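Local coordinates for N-acetyltransferase domain-containing protein (PDB 1WWZ), which binds acetyl coenzyme A and probably transfers its acetyl group to an acceptor that is not yet known, at residues Y45-C49 / I88-V92; K52-F58 / F69-K74. All coordinates share one frame; numbering follows the deposited sequence.

Interaction 1 of 2, residues Y45-C49 / I88-V92. With ACO (acetyl coenzyme *a), chain C.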
loop_
_atom_site.group_PDB
_atom_site.type_symbol
_atom_site.label_atom_id
_atom_site.label_comp_id
_atom_site.label_asym_id
_atom_site.label_seq_id
_atom_site.Cartn_x
_atom_site.Cartn_y
_atom_site.Cartn_z
ATOM N N TYR A 45 23.157 -13.366 -5.706
ATOM C CA TYR A 45 22.249 -12.369 -6.252
ATOM C C TYR A 45 21.772 -11.411 -5.164
ATOM O O TYR A 45 21.728 -10.196 -5.371
ATOM C CB TYR A 45 21.043 -13.023 -6.934
ATOM C CG TYR A 45 20.201 -12.010 -7.679
ATOM C CD1 TYR A 45 20.781 -11.171 -8.627
ATOM C CD2 TYR A 45 18.839 -11.868 -7.418
ATOM C CE1 TYR A 45 20.034 -10.215 -9.299
ATOM C CE2 TYR A 45 18.076 -10.907 -8.087
ATOM C CZ TYR A 45 18.684 -10.086 -9.026
ATOM O OH TYR A 45 17.953 -9.133 -9.696
ATOM N N ILE A 46 21.423 -11.952 -4.002
ATOM C CA ILE A 46 20.961 -11.117 -2.898
ATOM C C ILE A 46 22.043 -10.133 -2.449
ATOM O O ILE A 46 21.749 -8.974 -2.156
ATOM C CB ILE A 46 20.488 -11.993 -1.710
ATOM C CG1 ILE A 46 19.250 -12.789 -2.135
ATOM C CG2 ILE A 46 20.157 -11.122 -0.503
ATOM C CD1 ILE A 46 18.745 -13.777 -1.100
ATOM N N LYS A 47 23.294 -10.581 -2.405
ATOM C CA LYS A 47 24.389 -9.690 -2.016
ATOM C C LYS A 47 24.528 -8.572 -3.048
ATOM O O LYS A 47 24.733 -7.406 -2.698
ATOM C CB LYS A 47 25.702 -10.467 -1.915
ATOM C CG LYS A 47 25.738 -11.464 -0.771
ATOM C CD LYS A 47 27.029 -12.274 -0.780
ATOM C CE LYS A 47 28.247 -11.390 -0.594
ATOM N NZ LYS A 47 29.509 -12.189 -0.631
ATOM N N TRP A 48 24.407 -8.930 -4.321
ATOM C CA TRP A 48 24.501 -7.951 -5.398
ATOM C C TRP A 48 23.368 -6.927 -5.281
ATOM O O TRP A 48 23.588 -5.727 -5.466
ATOM C CB TRP A 48 24.415 -8.645 -6.759
ATOM C CG TRP A 48 24.603 -7.713 -7.923
ATOM C CD1 TRP A 48 25.787 -7.311 -8.477
ATOM C CD2 TRP A 48 23.570 -7.041 -8.651
ATOM N NE1 TRP A 48 25.553 -6.429 -9.510
ATOM C CE2 TRP A 48 24.201 -6.249 -9.639
ATOM C CE3 TRP A 48 22.171 -7.034 -8.568
ATOM C CZ2 TRP A 48 23.479 -5.449 -10.533
ATOM C CZ3 TRP A 48 21.449 -6.238 -9.460
ATOM C CH2 TRP A 48 22.110 -5.459 -10.432
ATOM N N CYS A 49 22.162 -7.403 -4.979
ATOM C CA CYS A 49 21.012 -6.508 -4.834
ATOM C C CYS A 49 21.222 -5.533 -3.679
ATOM O O CYS A 49 20.878 -4.356 -3.773
ATOM C CB CYS A 49 19.732 -7.303 -4.582
ATOM S SG CYS A 49 19.063 -8.146 -6.032
ATOM N N ILE A 88 12.692 -2.902 -9.859
ATOM C CA ILE A 88 12.441 -3.911 -8.842
ATOM C C ILE A 88 13.400 -5.022 -9.250
ATOM O O ILE A 88 13.226 -5.625 -10.305
ATOM C CB ILE A 88 10.987 -4.449 -8.888
ATOM C CG1 ILE A 88 9.993 -3.305 -8.652
ATOM C CG2 ILE A 88 10.808 -5.534 -7.824
ATOM C CD1 ILE A 88 8.517 -3.721 -8.676
ATOM N N HIS A 89 14.423 -5.273 -8.435
ATOM C CA HIS A 89 15.411 -6.302 -8.752
ATOM C C HIS A 89 15.016 -7.696 -8.296
ATOM O O HIS A 89 15.405 -8.685 -8.911
ATOM C CB HIS A 89 16.765 -5.957 -8.131
ATOM C CG HIS A 89 17.425 -4.764 -8.745
ATOM N ND1 HIS A 89 17.650 -4.656 -10.099
ATOM C CD2 HIS A 89 17.936 -3.641 -8.185
ATOM C CE1 HIS A 89 18.274 -3.517 -10.349
ATOM N NE2 HIS A 89 18.460 -2.884 -9.205
ATOM N N GLU A 90 14.265 -7.770 -7.206
ATOM C CA GLU A 90 13.834 -9.053 -6.675
ATOM C C GLU A 90 12.553 -8.854 -5.881
ATOM O O GLU A 90 12.304 -7.775 -5.358
ATOM C CB GLU A 90 14.924 -9.658 -5.789
ATOM C CG GLU A 90 14.635 -11.104 -5.432
ATOM C CD GLU A 90 14.249 -11.916 -6.653
ATOM O OE1 GLU A 90 15.145 -12.241 -7.459
ATOM O OE2 GLU A 90 13.044 -12.210 -6.819
ATOM N N PHE A 91 11.750 -9.907 -5.788
ATOM C CA PHE A 91 10.469 -9.828 -5.101
ATOM C C PHE A 91 10.035 -11.263 -4.843
ATOM O O PHE A 91 9.715 -11.995 -5.776
ATOM C CB PHE A 91 9.489 -9.106 -6.029
ATOM C CG PHE A 91 8.092 -8.987 -5.496
ATOM C CD1 PHE A 91 7.841 -8.932 -4.131
ATOM C CD2 PHE A 91 7.026 -8.856 -6.383
ATOM C CE1 PHE A 91 6.544 -8.743 -3.654
ATOM C CE2 PHE A 91 5.724 -8.666 -5.915
ATOM C CZ PHE A 91 5.486 -8.609 -4.550
ATOM N N VAL A 92 10.028 -11.672 -3.580
ATOM C CA VAL A 92 9.661 -13.046 -3.278
ATOM C C VAL A 92 9.126 -13.224 -1.865
ATOM O O VAL A 92 9.554 -12.550 -0.928
ATOM C CB VAL A 92 10.878 -13.985 -3.497
ATOM C CG1 VAL A 92 12.040 -13.543 -2.618
ATOM C CG2 VAL A 92 10.502 -15.432 -3.200
HETATM N N1A ACO C . -1.912 -16.789 -9.955
HETATM C C2A ACO C . -2.751 -15.779 -10.193
HETATM N N3A ACO C . -2.718 -14.545 -9.608
HETATM C C4A ACO C . -1.674 -14.408 -8.679
HETATM C C5A ACO C . -0.772 -15.406 -8.371
HETATM C C6A ACO C . -0.918 -16.678 -9.064
HETATM N N6A ACO C . -0.105 -17.713 -8.824
HETATM N N7A ACO C . 0.127 -14.963 -7.408
HETATM C C8A ACO C . -0.240 -13.733 -7.170
HETATM N N9A ACO C . -1.339 -13.312 -7.914
HETATM C C1B ACO C . -2.022 -12.029 -7.913
HETATM C C2B ACO C . -3.454 -12.068 -7.353
HETATM O O2B ACO C . -4.179 -10.991 -7.981
HETATM C C3B ACO C . -3.215 -11.948 -5.824
HETATM O O3B ACO C . -4.410 -11.364 -5.269
HETATM P P3B ACO C . -5.679 -12.158 -4.681
HETATM O O7A ACO C . -6.202 -12.919 -5.862
HETATM O O8A ACO C . -6.600 -11.123 -4.236
HETATM O O9A ACO C . -5.174 -13.018 -3.589
HETATM C C4B ACO C . -2.061 -10.984 -5.749
HETATM O O4B ACO C . -1.429 -11.087 -7.056
HETATM C C5B ACO C . -0.961 -11.356 -4.779
HETATM O O5B ACO C . -1.424 -11.764 -3.504
HETATM P P1A ACO C . -0.360 -11.973 -2.342
HETATM O O1A ACO C . -0.925 -12.937 -1.399
HETATM O O2A ACO C . 0.018 -10.608 -1.800
HETATM O O3A ACO C . 0.808 -12.776 -3.167
HETATM P P2A ACO C . 2.166 -13.279 -2.625
HETATM O O4A ACO C . 2.157 -14.723 -2.929
HETATM O O5A ACO C . 2.261 -12.862 -1.200
HETATM O O6A ACO C . 3.270 -12.546 -3.441
HETATM C CBP ACO C . 4.853 -13.143 -5.281
HETATM C CCP ACO C . 3.463 -12.676 -4.919
HETATM C CDP ACO C . 4.937 -13.121 -6.844
HETATM C CEP ACO C . 5.907 -12.207 -4.646
HETATM C CAP ACO C . 5.035 -14.602 -4.710
HETATM O OAP ACO C . 4.083 -15.466 -5.326
HETATM C C9P ACO C . 6.429 -15.243 -4.936
HETATM O O9P ACO C . 7.320 -15.147 -4.102
HETATM N N8P ACO C . 6.610 -15.911 -6.120
HETATM C C7P ACO C . 7.876 -16.578 -6.516
HETATM C C6P ACO C . 9.011 -15.603 -6.889
HETATM C C5P ACO C . 8.650 -14.709 -8.049
HETATM O O5P ACO C . 8.126 -15.180 -9.091
HETATM N N4P ACO C . 8.906 -13.413 -7.963
HETATM C C3P ACO C . 8.724 -12.261 -8.852
HETATM C C2P ACO C . 9.918 -12.312 -9.809
HETATM S S1P ACO C . 9.776 -10.829 -10.947
HETATM C C ACO C . 10.738 -9.862 -10.251
HETATM O O ACO C . 11.455 -10.046 -9.161
HETATM C CH3 ACO C . 11.155 -8.319 -10.656
HETATM O O HOH W 1 18.053 -6.973 -11.903
#

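Interaction 2 of 2, residues K52-F58 / F69-K74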
loop_
_atom_site.group_PDB
_atom_site.type_symbol
_atom_site.label_atom_id
_atom_site.label_comp_id
_atom_site.label_asym_id
_atom_site.label_seq_id
_atom_site.Cartn_x
_atom_site.Cartn_y
_atom_site.Cartn_z
ATOM N N LYS A 52 23.801 -2.861 -4.594
ATOM C CA LYS A 52 23.239 -1.948 -5.578
ATOM C C LYS A 52 22.078 -1.090 -5.084
ATOM O O LYS A 52 21.953 0.073 -5.482
ATOM C CB LYS A 52 22.769 -2.747 -6.796
ATOM C CG LYS A 52 22.803 -1.977 -8.101
ATOM C CD LYS A 52 24.236 -1.655 -8.497
ATOM C CE LYS A 52 25.086 -2.920 -8.545
ATOM N NZ LYS A 52 26.186 -2.924 -7.533
ATOM N N ALA A 53 21.235 -1.645 -4.216
ATOM C CA ALA A 53 20.062 -0.906 -3.749
ATOM C C ALA A 53 19.615 -1.165 -2.309
ATOM O O ALA A 53 18.420 -1.337 -2.044
ATOM C CB ALA A 53 18.897 -1.177 -4.706
ATOM N N SER A 54 20.560 -1.170 -1.378
ATOM C CA SER A 54 20.232 -1.405 0.023
ATOM C C SER A 54 19.178 -0.425 0.537
ATOM O O SER A 54 18.335 -0.783 1.359
ATOM C CB SER A 54 21.495 -1.297 0.880
ATOM O OG SER A 54 22.157 -0.066 0.650
ATOM N N ASP A 55 19.221 0.808 0.040
ATOM C CA ASP A 55 18.280 1.837 0.465
ATOM C C ASP A 55 16.818 1.487 0.188
ATOM O O ASP A 55 15.920 2.072 0.786
ATOM C CB ASP A 55 18.629 3.169 -0.208
ATOM C CG ASP A 55 17.780 4.319 0.298
ATOM O OD1 ASP A 55 17.661 4.473 1.533
ATOM O OD2 ASP A 55 17.238 5.075 -0.536
ATOM N N GLY A 56 16.577 0.535 -0.710
ATOM C CA GLY A 56 15.210 0.154 -1.030
ATOM C C GLY A 56 14.946 -1.324 -0.818
ATOM O O GLY A 56 14.105 -1.922 -1.489
ATOM N N PHE A 57 15.676 -1.912 0.121
ATOM C CA PHE A 57 15.545 -3.328 0.445
ATOM C C PHE A 57 14.525 -3.439 1.578
ATOM O O PHE A 57 14.837 -3.159 2.736
ATOM C CB PHE A 57 16.910 -3.867 0.891
ATOM C CG PHE A 57 17.130 -5.318 0.579
ATOM C CD1 PHE A 57 18.102 -5.698 -0.341
ATOM C CD2 PHE A 57 16.397 -6.304 1.226
ATOM C CE1 PHE A 57 18.343 -7.045 -0.610
ATOM C CE2 PHE A 57 16.627 -7.654 0.964
ATOM C CZ PHE A 57 17.606 -8.024 0.043
ATOM N N PHE A 58 13.302 -3.832 1.235
ATOM C CA PHE A 58 12.222 -3.963 2.210
ATOM C C PHE A 58 11.916 -5.419 2.519
ATOM O O PHE A 58 11.894 -6.258 1.623
ATOM C CB PHE A 58 10.949 -3.301 1.676
ATOM C CG PHE A 58 11.025 -1.811 1.617
ATOM C CD1 PHE A 58 10.772 -1.047 2.749
ATOM C CD2 PHE A 58 11.381 -1.167 0.435
ATOM C CE1 PHE A 58 10.874 0.339 2.708
ATOM C CE2 PHE A 58 11.487 0.218 0.382
ATOM C CZ PHE A 58 11.233 0.973 1.523
ATOM N N PHE A 69 10.442 -10.396 0.801
ATOM C CA PHE A 69 11.189 -9.166 0.601
ATOM C C PHE A 69 11.106 -8.669 -0.826
ATOM O O PHE A 69 10.732 -9.405 -1.739
ATOM C CB PHE A 69 12.659 -9.337 1.047
ATOM C CG PHE A 69 13.485 -10.240 0.167
ATOM C CD1 PHE A 69 14.247 -9.715 -0.873
ATOM C CD2 PHE A 69 13.548 -11.611 0.413
ATOM C CE1 PHE A 69 15.066 -10.538 -1.654
ATOM C CE2 PHE A 69 14.363 -12.445 -0.360
ATOM C CZ PHE A 69 15.123 -11.908 -1.395
ATOM N N ILE A 70 11.419 -7.395 -1.003
ATOM C CA ILE A 70 11.397 -6.786 -2.320
ATOM C C ILE A 70 12.565 -5.814 -2.360
ATOM O O ILE A 70 12.874 -5.159 -1.362
ATOM C CB ILE A 70 10.036 -6.072 -2.589
ATOM C CG1 ILE A 70 9.978 -5.590 -4.039
ATOM C CG2 ILE A 70 9.825 -4.922 -1.605
ATOM C CD1 ILE A 70 8.570 -5.168 -4.484
ATOM N N VAL A 71 13.234 -5.752 -3.503
ATOM C CA VAL A 71 14.392 -4.884 -3.676
ATOM C C VAL A 71 14.033 -3.785 -4.657
ATOM O O VAL A 71 13.812 -4.051 -5.834
ATOM C CB VAL A 71 15.588 -5.691 -4.211
ATOM C CG1 VAL A 71 16.797 -4.785 -4.402
ATOM C CG2 VAL A 71 15.910 -6.820 -3.237
ATOM N N CYS A 72 13.977 -2.557 -4.150
ATOM C CA CYS A 72 13.603 -1.386 -4.942
ATOM C C CYS A 72 14.806 -0.483 -5.194
ATOM O O CYS A 72 15.446 -0.018 -4.254
ATOM C CB CYS A 72 12.518 -0.613 -4.197
ATOM S SG CYS A 72 11.272 -1.695 -3.437
ATOM N N ASP A 73 15.099 -0.229 -6.465
ATOM C CA ASP A 73 16.241 0.598 -6.850
ATOM C C ASP A 73 15.780 1.938 -7.419
ATOM O O ASP A 73 15.233 1.988 -8.514
ATOM C CB ASP A 73 17.065 -0.141 -7.908
ATOM C CG ASP A 73 18.459 0.435 -8.078
ATOM O OD1 ASP A 73 18.644 1.644 -7.824
ATOM O OD2 ASP A 73 19.365 -0.326 -8.479
ATOM N N LYS A 74 16.020 3.021 -6.686
ATOM C CA LYS A 74 15.611 4.347 -7.149
ATOM C C LYS A 74 16.621 4.923 -8.139
ATOM O O LYS A 74 16.397 5.989 -8.711
ATOM C CB LYS A 74 15.475 5.303 -5.958
ATOM C CG LYS A 74 16.793 5.603 -5.252
ATOM C CD LYS A 74 16.611 6.603 -4.120
ATOM C CE LYS A 74 17.955 7.077 -3.571
ATOM N NZ LYS A 74 18.777 5.965 -3.006
HETATM O O HOH W 2 20.298 2.382 -5.802
#

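Interaction 1 of 2, residues Y45-C49 / I88-V92
Tyr45 reaches from helix 38-53 to the backbone of strand 83-93, where its OH donates a hydrogen bond to O of His89 at 2.7 Å. The hydroxyl stands above the carbonyl plane, and a water that donates to Tyr45 OH also binds His89 ND1, a second link between the same two residues. CG lies anti to the backbone N of Tyr45 (chi1 -172°), which swings the phenol across to the strand. Tyrosine suits the site because its hydroxyl makes these bonds while the polar C-H edge of its ring can lie against Glu90: CE2 of Tyr45 is 3.3 Å from OE1 of Glu90.

His89 buries the most surface here. The six-membered ring of Trp48 turns an edge to the imidazole face of His89 in a T-shaped pair, centroids 5.4 Å apart, while small Cys49 sets SG 3.8 Å from CB of His89. Asp73 takes the NE2 end.

Glu90 bends back so that OE2 accepts from N of Phe91; Tyr28 is a further partner. Along the strand edge turned away from strand 65-78, O of Phe91 receives N4P of acetyl-CoA at 2.7 Å and Val93 N also bonds the ligand: the pantetheine arm lies there much as another strand would, as in GNAT acetyltransferases.

Interaction 2 of 2, residues K52-F58 / F69-K74
Gly56 and Cys72 begin the pairing of the two segments, with N of Cys72 donating to O of Gly56 at 2.7 Å. Farther along, Phe58 and Ile70 form an antiparallel hydrogen-bonded pair, with N to O distances of 2.9 Å in both directions. A glycine suits the close approach: CA of Gly56 is 3.2 Å from O of Cys72, and a beta carbon would clash with that oxygen.

In the non-hydrogen-bonded pair between them, CG2 of Val71 makes a CH-pi contact over the face of the Phe57 ring, 3.8 Å from the centroid of that ring. Phe69 extends this apolar surface, its ring 12° from the plane of Phe57 but slid well aside. SG of Cys72 approaches the ring edge of Phe58.

Compact Ala53 fits against Asp73. A water donates to both O of Lys52 and OD1 of Asp73, while Asp75 N also binds that carboxylate oxygen.

At the end of the strand segment, CG of Lys74 sits between its backbone N and carbonyl carbon (chi1 66°), and the chain runs extended until its last bend, bringing NZ to OD2 of Asp55 from above the carboxylate plane, a 3.0 Å salt bridge; Lys8 pairs with OD1. A methionine in place of Lys74 would probably leave OD2 without its charged mate.

Helix 102-115 packs against Phe58, Ile70 and Cys72, helices 14-27 and 38-53 cover Phe57 and Phe69, and strand 83-93 borders strand 65-78.

Overall arrangement
From the N terminus the chain passes through strand 5-8 and helix 14-27 before helix 38-53 supplies 45-49, the first half of interaction 1. The end of that helix and the start of strand 57-62 give 52-58; the chain then turns back along strand 65-78, and 69-74 closes the shorter loop, that of interaction 2. Strand 83-93 follows and closes the longer one, so interaction 2 lies wholly within the span of interaction 1. The two meet chiefly through the backbone, where Glu90 O receives Val71 N, with His89 and Asp73 as the shared side-chain link. Together they tie helix 38-53 to three successive antiparallel strands, the last of which binds acetyl-CoA.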